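Side-chain contacts in enoyl-CoA hydratase/isomerase (Mycobacterium abscessus, PDB 3QXZ), which probably catalyses the hydration or double-bond isomerisation of enoyl-CoA thioesters in fatty acid metabolism: residues A235-L238 against R239-S243; G242-D245 against A246-G249. One frame throughout, in Å; residues are numbered along the deposited sequence.

Interaction 1. Residues A235-L238 against R239-S243; sequences ADHL and RLMGS
Met241 folds back over the carbonyl of His237 in the last turn of helix 226-241, one of the C-terminal helices of this crotonase-like chain. Its backbone N donates to His237 O at 2.7 Å, and its CE returns to within 3.4 Å of that same oxygen. The bend is made at chi3 (-39°), which swings the methyl toward Leu238, whose CD2 it meets at 3.9 Å as the two side chains cross at a slant. The sulfur meanwhile lies at the edge of the imidazole, SD being 5.5 Å from the His237 ring centroid and close to the ring plane. ND1 of that ring is hydrogen-bonded to Glu233 O, one turn back, which limits its rotation. Phe85 of the second subunit packs on Leu238 and Met241, and Pro142 of the same subunit on His237. Leu240 sets CG against Asp236 O and reaches helix 206-222 at Leu211, while Arg239, its chain extended and CG anti to the backbone N (chi1 179°), salt-bridges Glu207 through NE. Gly242 is the first residue to leave helical geometry; its N makes a weak bond to Leu238 O at 3.0 Å, with an N-H...O angle of 133°.

Interaction 2. Residues G242-D245 against A246-G249; sequences GSQD and AAEG
Ser243 and Gln244 present their carbonyl oxygens to the first turn of helix 245-255, and the methyl groups of Ala246 and Ala247 lie against those same oxygens. Ser243 makes a capping bond ahead of the helix: its OG accepts from Asp245 N at 3.2 Å, a nearly straight bond (162°), while its carbonyl takes Ala246 N. Gln244 O is gripped twice. It takes the i+4 bond from Glu248 N at 2.9 Å and a second, also at 2.9 Å, from Ala247 N, which stands well above the carbonyl plane; Ala247 CB and Glu248 CB each lie 3.6 Å from this oxygen. Asp245 and Glu248 send their carboxylates apart, with Asp245 OD1 and Glu248 OE2 6.9 Å from each other. Glu248 starts out trans (chi1 175°), then bends at chi2 and leaves the turn, OE1 meeting Arg251 NH2 and OE2 meeting Arg257 NH1 and Arg260 N. Asp245 directs OD1 and OD2 to the backbone N-H groups of Ala262 and Gly263 in the C-terminal tail, beside Trp261. Ala246 faces Gly139 of the second subunit. Each buried carboxylate therefore has its own set of donors, which should favour the charged form of both acids, and the negative charge of Asp245 at the helix start would probably gain further from the helix dipole.

Followed from the N terminus, interaction 1 finishes helix 226-241 and interaction 2 starts helix 245-255, so the two neither nest nor cross but run on, sharing Gly242 and Ser243. Neither closes a long loop; together they form the tight corner between successive helices. At that corner the methyl CB of Ala246 sits 3.4 Å from Leu240 O, packing the start of the second helix on the end of the first. Interaction 1 ties the corner to helix 206-222, and interaction 2 ties it to the C-terminal tail through Asp245; Gln264 of that tail also touches Arg239 of interaction 1 and the shared Ser243. Both contacts also face the second subunit, placing this helical corner at a trimer interface.

Interaction 1. Residues A235-L238 against R239-S243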
ATOM      1  N   ALA A 235     -23.893   4.614  -8.026  1.00  7.39           N
ATOM      2  CA  ALA A 235     -24.277   5.191  -9.320  1.00  7.67           C
ATOM      3  C   ALA A 235     -23.827   4.276 -10.463  1.00  7.61           C
ATOM      4  O   ALA A 235     -24.596   4.038 -11.415  1.00  8.63           O
ATOM      5  CB  ALA A 235     -23.666   6.606  -9.469  1.00  8.27           C
ATOM      6  N   ASP A 236     -22.615   3.730 -10.378  1.00  7.70           N
ATOM      7  CA  ASP A 236     -22.154   2.767 -11.379  1.00  7.71           C
ATOM      8  C   ASP A 236     -23.013   1.503 -11.396  1.00  7.91           C
ATOM      9  O   ASP A 236     -23.304   0.976 -12.483  1.00  8.66           O
ATOM     10  CB  ASP A 236     -20.685   2.390 -11.137  1.00  8.22           C
ATOM     11  CG  ASP A 236     -19.707   3.492 -11.526  1.00  9.34           C
ATOM     12  OD1 ASP A 236     -20.116   4.503 -12.129  1.00  9.52           O
ATOM     13  OD2 ASP A 236     -18.521   3.332 -11.208  1.00  8.62           O
ATOM     14  N   HIS A 237     -23.423   1.026 -10.226  1.00  7.25           N
ATOM     15  CA  HIS A 237     -24.343  -0.111 -10.157  1.00  8.27           C
ATOM     16  C   HIS A 237     -25.664   0.207 -10.829  1.00  9.06           C
ATOM     17  O   HIS A 237     -26.208  -0.650 -11.520  1.00  9.47           O
ATOM     18  CB  HIS A 237     -24.541  -0.582  -8.721  1.00  8.61           C
ATOM     19  CG  HIS A 237     -23.583  -1.659  -8.328  1.00  8.70           C
ATOM     20  ND1 HIS A 237     -22.248  -1.422  -8.078  1.00  7.81           N
ATOM     21  CD2 HIS A 237     -23.760  -3.000  -8.201  1.00  8.49           C
ATOM     22  CE1 HIS A 237     -21.642  -2.568  -7.791  1.00  7.83           C
ATOM     23  NE2 HIS A 237     -22.541  -3.539  -7.869  1.00 10.12           N
ATOM     24  N   LEU A 238     -26.219   1.408 -10.638  1.00  8.99           N
ATOM     25  CA  LEU A 238     -27.471   1.725 -11.333  1.00 10.14           C
ATOM     26  C   LEU A 238     -27.260   1.699 -12.839  1.00 10.44           C
ATOM     27  O   LEU A 238     -28.123   1.190 -13.562  1.00 11.32           O
ATOM     28  CB  LEU A 238     -28.045   3.066 -10.838  1.00 10.83           C
ATOM     29  CG  LEU A 238     -28.541   3.126  -9.387  1.00 13.02           C
ATOM     30  CD1 LEU A 238     -29.062   4.529  -9.090  1.00 16.99           C
ATOM     31  CD2 LEU A 238     -29.627   2.083  -9.150  1.00 14.68           C
ATOM     32  N   ARG A 239     -26.138   2.214 -13.322  1.00 10.26           N
ATOM     33  CA  ARG A 239     -25.813   2.165 -14.748  1.00 11.28           C
ATOM     34  C   ARG A 239     -25.700   0.733 -15.249  1.00 10.57           C
ATOM     35  O   ARG A 239     -26.301   0.387 -16.282  1.00 12.01           O
ATOM     36  CB  ARG A 239     -24.524   2.940 -15.023  1.00 11.48           C
ATOM     37  CG  ARG A 239     -24.049   2.943 -16.474  1.00 14.50           C
ATOM     38  CD  ARG A 239     -22.937   3.962 -16.683  1.00 16.46           C
ATOM     39  NE  ARG A 239     -22.300   3.891 -18.002  1.00 18.79           N
ATOM     40  CZ  ARG A 239     -22.774   4.483 -19.100  1.00 22.26           C
ATOM     41  NH1 ARG A 239     -23.914   5.170 -19.059  1.00 22.91           N
ATOM     42  NH2 ARG A 239     -22.115   4.373 -20.252  1.00 24.05           N
ATOM     43  N   LEU A 240     -24.967  -0.111 -14.526  1.00  9.63           N
ATOM     44  CA  LEU A 240     -24.785  -1.509 -14.926  1.00  9.46           C
ATOM     45  C   LEU A 240     -26.055  -2.337 -14.805  1.00 10.00           C
ATOM     46  O   LEU A 240     -26.386  -3.124 -15.714  1.00  9.60           O
ATOM     47  CB  LEU A 240     -23.677  -2.146 -14.075  1.00  8.59           C
ATOM     48  CG  LEU A 240     -22.308  -1.532 -14.363  1.00  8.26           C
ATOM     49  CD1 LEU A 240     -21.338  -1.887 -13.219  1.00  9.38           C
ATOM     50  CD2 LEU A 240     -21.744  -1.969 -15.733  1.00  9.37           C
ATOM     51  N   MET A 241     -26.777  -2.175 -13.704  1.00 10.26           N
ATOM     52  CA  MET A 241     -28.015  -2.943 -13.513  1.00 11.63           C
ATOM     53  C   MET A 241     -29.119  -2.503 -14.474  1.00 13.00           C
ATOM     54  O   MET A 241     -30.079  -3.250 -14.677  1.00 14.71           O
ATOM     55  CB  MET A 241     -28.471  -2.853 -12.056  1.00 11.95           C
ATOM     56  CG  MET A 241     -27.505  -3.515 -11.089  1.00 13.40           C
ATOM     57  SD  MET A 241     -27.972  -3.327  -9.361  1.00 19.89           S
ATOM     58  CE  MET A 241     -28.581  -1.652  -9.272  1.00 18.84           C
ATOM     59  N   GLY A 242     -29.001  -1.315 -15.051  1.00 12.34           N
ATOM     60  CA  GLY A 242     -29.957  -0.863 -16.058  1.00 13.37           C
ATOM     61  C   GLY A 242     -29.612  -1.322 -17.456  1.00 13.52           C
ATOM     62  O   GLY A 242     -30.260  -0.867 -18.410  1.00 15.16           O
ATOM     63  N   SER A 243     -28.590  -2.169 -17.604  1.00 12.46           N
ATOM     64  CA  SER A 243     -28.174  -2.753 -18.889  1.00 11.91           C
ATOM     65  C   SER A 243     -28.340  -4.251 -18.869  1.00 10.76           C
ATOM     66  O   SER A 243     -28.147  -4.911 -17.852  1.00 10.28           O
ATOM     67  CB  SER A 243     -26.708  -2.411 -19.210  1.00 12.43           C
ATOM     68  OG  SER A 243     -26.133  -3.389 -20.102  1.00 15.19           O
TER

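Interaction 2. Residues G242-D245 against A246-G249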
ATOM      1  N   GLY A 242     -29.001  -1.315 -15.051  1.00 12.34           N
ATOM      2  CA  GLY A 242     -29.957  -0.863 -16.058  1.00 13.37           C
ATOM      3  C   GLY A 242     -29.612  -1.322 -17.456  1.00 13.52           C
ATOM      4  O   GLY A 242     -30.260  -0.867 -18.410  1.00 15.16           O
ATOM      5  N   SER A 243     -28.590  -2.169 -17.604  1.00 12.46           N
ATOM      6  CA  SER A 243     -28.174  -2.753 -18.889  1.00 11.91           C
ATOM      7  C   SER A 243     -28.340  -4.251 -18.869  1.00 10.76           C
ATOM      8  O   SER A 243     -28.147  -4.911 -17.852  1.00 10.28           O
ATOM      9  CB  SER A 243     -26.708  -2.411 -19.210  1.00 12.43           C
ATOM     10  OG  SER A 243     -26.133  -3.389 -20.102  1.00 15.19           O
ATOM     11  N   GLN A 244     -28.716  -4.796 -20.026  1.00 10.51           N
ATOM     12  CA  GLN A 244     -28.919  -6.235 -20.151  1.00 10.30           C
ATOM     13  C   GLN A 244     -27.717  -7.119 -19.833  1.00  9.99           C
ATOM     14  O   GLN A 244     -27.891  -8.290 -19.483  1.00 10.18           O
ATOM     15  CB  GLN A 244     -29.488  -6.582 -21.536  1.00 10.41           C
ATOM     16  CG  GLN A 244     -30.972  -6.136 -21.749  1.00 11.46           C
ATOM     17  CD  GLN A 244     -31.975  -7.030 -21.048  1.00 13.23           C
ATOM     18  OE1 GLN A 244     -31.721  -8.213 -20.811  1.00 14.29           O
ATOM     19  NE2 GLN A 244     -33.134  -6.478 -20.713  1.00 13.94           N
ATOM     20  N   ASP A 245     -26.501  -6.561 -19.897  1.00 10.00           N
ATOM     21  CA  ASP A 245     -25.325  -7.377 -19.544  1.00  9.49           C
ATOM     22  C   ASP A 245     -25.391  -7.883 -18.085  1.00  9.03           C
ATOM     23  O   ASP A 245     -24.877  -8.958 -17.784  1.00  9.60           O
ATOM     24  CB  ASP A 245     -24.005  -6.648 -19.806  1.00 10.39           C
ATOM     25  CG  ASP A 245     -23.626  -6.639 -21.276  1.00 10.58           C
ATOM     26  OD1 ASP A 245     -24.335  -7.278 -22.100  1.00 11.36           O
ATOM     27  OD2 ASP A 245     -22.594  -6.040 -21.633  1.00 10.61           O
ATOM     28  N   ALA A 246     -26.067  -7.145 -17.203  1.00  9.35           N
ATOM     29  CA  ALA A 246     -26.207  -7.570 -15.811  1.00 10.45           C
ATOM     30  C   ALA A 246     -27.090  -8.804 -15.661  1.00 10.80           C
ATOM     31  O   ALA A 246     -26.967  -9.547 -14.677  1.00 11.72           O
ATOM     32  CB  ALA A 246     -26.705  -6.421 -14.919  1.00  9.44           C
ATOM     33  N   ALA A 247     -27.974  -9.015 -16.635  1.00 11.61           N
ATOM     34  CA  ALA A 247     -28.785 -10.238 -16.640  1.00 12.56           C
ATOM     35  C   ALA A 247     -28.089 -11.348 -17.412  1.00 12.08           C
ATOM     36  O   ALA A 247     -28.214 -12.530 -17.051  1.00 11.79           O
ATOM     37  CB  ALA A 247     -30.148  -9.957 -17.221  1.00 14.25           C
ATOM     38  N   GLU A 248     -27.355 -10.977 -18.454  1.00 11.51           N
ATOM     39  CA  GLU A 248     -26.652 -11.948 -19.292  1.00 12.09           C
ATOM     40  C   GLU A 248     -25.531 -12.710 -18.563  1.00 11.68           C
ATOM     41  O   GLU A 248     -25.313 -13.898 -18.788  1.00 12.24           O
ATOM     42  CB  GLU A 248     -26.100 -11.265 -20.550  1.00 13.36           C
ATOM     43  CG  GLU A 248     -25.225 -12.151 -21.468  1.00 13.65           C
ATOM     44  CD  GLU A 248     -25.928 -13.390 -22.069  1.00 14.50           C
ATOM     45  OE1 GLU A 248     -27.127 -13.665 -21.825  1.00 18.00           O
ATOM     46  OE2 GLU A 248     -25.218 -14.117 -22.775  1.00 16.20           O
ATOM     47  N   GLY A 249     -24.789 -12.029 -17.697  1.00 10.93           N
ATOM     48  CA  GLY A 249     -23.730 -12.704 -16.955  1.00 10.51           C
ATOM     49  C   GLY A 249     -24.229 -13.918 -16.178  1.00 10.79           C
ATOM     50  O   GLY A 249     -23.720 -15.037 -16.366  1.00 10.97           O
TER